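Side-chain contact in 361aa long hypothetical D-aminopeptidase (Pyrococcus horikoshii, PDB 2DRH), which is of unconfirmed function but probably acts as an aminopeptidase of the S58 (DmpA) type: residues 303-306 against 307-310. Numbering follows the deposited sequence.
Sequences LPDS and VISP
Ile308 reaches back over the turn with both of its branches, CG2 lying 3.7 Å from CB of Leu303 while CD1 comes within 3.3 Å of the carboxylate oxygen OD1 of Asp305. The split follows from the torsions: CG1 sits between the backbone N and the carbonyl carbon (chi1 64°) and the chain then extends, running beside the Asp305 side chain in the same direction. Val307 makes the neighbouring apolar contact, its CG2 resting 3.6 Å from CG of the Pro304 ring, with CG1 slightly farther from the same atom.

The backbone that carries these side chains folds as a short 3-10 turn, a worked example of how i to i+3 bonding gathers successive residues into one small cluster. Val307 N donates to Pro304 O at 2.9 Å, nearly straight at the hydrogen but approaching from above the carbonyl plane. A longer, weak bond of 3.4 Å joins Ile308 N to Asp305 O. Ile308 takes the N-cap position, and a water carries the connection onward, donating to Ser306 O and accepting from Ser309 N in the first turn of the helix.

The Asp305 carboxylate is fixed from outside: OD1 forms a salt bridge with Arg257 and a hydrogen bond with Gln254, and OD2 forms a second salt bridge, with Arg253. Replacing Ile308 by alanine would remove CG2 and CD1 and is likely to open a gap beside Leu303 CB and leave Asp305 OD1 without the methyl now lying against it.

Two other subunits border the turn: Val297 of a second subunit packs on Leu303, and Asn275 N of a third subunit hydrogen-bonds Ser309 OG. Within its own chain, the turn links strand 298-302 to helix 309-328, with Ile308 also touching helix 252-268.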
loop_
_atom_site.group_PDB
_atom_site.type_symbol
_atom_site.label_atom_id
_atom_site.label_comp_id
_atom_site.label_asym_id
_atom_site.label_seq_id
_atom_site.Cartn_x
_atom_site.Cartn_y
_atom_site.Cartn_z
ATOM N N LEU A 303 -4.833 11.366 -19.902
ATOM C CA LEU A 303 -6.213 11.812 -19.816
ATOM C C LEU A 303 -6.507 12.261 -18.394
ATOM O O LEU A 303 -6.031 11.653 -17.434
ATOM C CB LEU A 303 -7.165 10.667 -20.170
ATOM C CG LEU A 303 -7.120 10.121 -21.600
ATOM C CD1 LEU A 303 -7.840 8.791 -21.657
ATOM C CD2 LEU A 303 -7.751 11.125 -22.554
ATOM N N PRO A 304 -7.286 13.340 -18.236
ATOM C CA PRO A 304 -7.612 13.810 -16.889
ATOM C C PRO A 304 -8.514 12.766 -16.243
ATOM O O PRO A 304 -9.429 12.255 -16.887
ATOM C CB PRO A 304 -8.338 15.126 -17.150
ATOM C CG PRO A 304 -9.001 14.874 -18.476
ATOM C CD PRO A 304 -7.901 14.206 -19.258
ATOM N N ASP A 305 -8.259 12.447 -14.980
ATOM C CA ASP A 305 -9.051 11.443 -14.279
ATOM C C ASP A 305 -10.558 11.611 -14.388
ATOM O O ASP A 305 -11.299 10.636 -14.364
ATOM C CB ASP A 305 -8.639 11.396 -12.804
ATOM C CG ASP A 305 -7.280 10.772 -12.614
ATOM O OD1 ASP A 305 -7.152 9.558 -12.858
ATOM O OD2 ASP A 305 -6.332 11.491 -12.238
ATOM N N SER A 306 -11.013 12.848 -14.530
ATOM C CA SER A 306 -12.446 13.120 -14.624
ATOM C C SER A 306 -13.110 12.546 -15.876
ATOM O O SER A 306 -14.339 12.462 -15.943
ATOM C CB SER A 306 -12.697 14.629 -14.580
ATOM O OG SER A 306 -12.227 15.246 -15.767
ATOM N N VAL A 307 -12.320 12.143 -16.866
ATOM C CA VAL A 307 -12.913 11.601 -18.085
ATOM C C VAL A 307 -12.621 10.128 -18.363
ATOM O O VAL A 307 -12.942 9.632 -19.444
ATOM C CB VAL A 307 -12.470 12.414 -19.338
ATOM C CG1 VAL A 307 -12.699 13.903 -19.104
ATOM C CG2 VAL A 307 -11.021 12.131 -19.660
ATOM N N ILE A 308 -12.045 9.411 -17.399
ATOM C CA ILE A 308 -11.708 8.014 -17.655
ATOM C C ILE A 308 -12.619 6.908 -17.134
ATOM O O ILE A 308 -12.256 5.732 -17.213
ATOM C CB ILE A 308 -10.275 7.710 -17.186
ATOM C CG1 ILE A 308 -10.171 7.876 -15.668
ATOM C CG2 ILE A 308 -9.295 8.635 -17.896
ATOM C CD1 ILE A 308 -8.754 7.708 -15.142
ATOM N N SER A 309 -13.795 7.254 -16.623
ATOM C CA SER A 309 -14.702 6.229 -16.109
ATOM C C SER A 309 -15.068 5.204 -17.187
ATOM O O SER A 309 -15.231 4.011 -16.892
ATOM C CB SER A 309 -15.956 6.873 -15.515
ATOM O OG SER A 309 -15.620 7.618 -14.353
ATOM N N PRO A 310 -15.201 5.650 -18.455
ATOM C CA PRO A 310 -15.533 4.707 -19.520
ATOM C C PRO A 310 -14.466 3.615 -19.607
ATOM O O PRO A 310 -14.779 2.452 -19.868
ATOM C CB PRO A 310 -15.564 5.596 -20.761
ATOM C CG PRO A 310 -16.094 6.873 -20.220
ATOM C CD PRO A 310 -15.290 7.037 -18.952
HETATM O O HOH W 1 -15.296 9.732 -16.443
#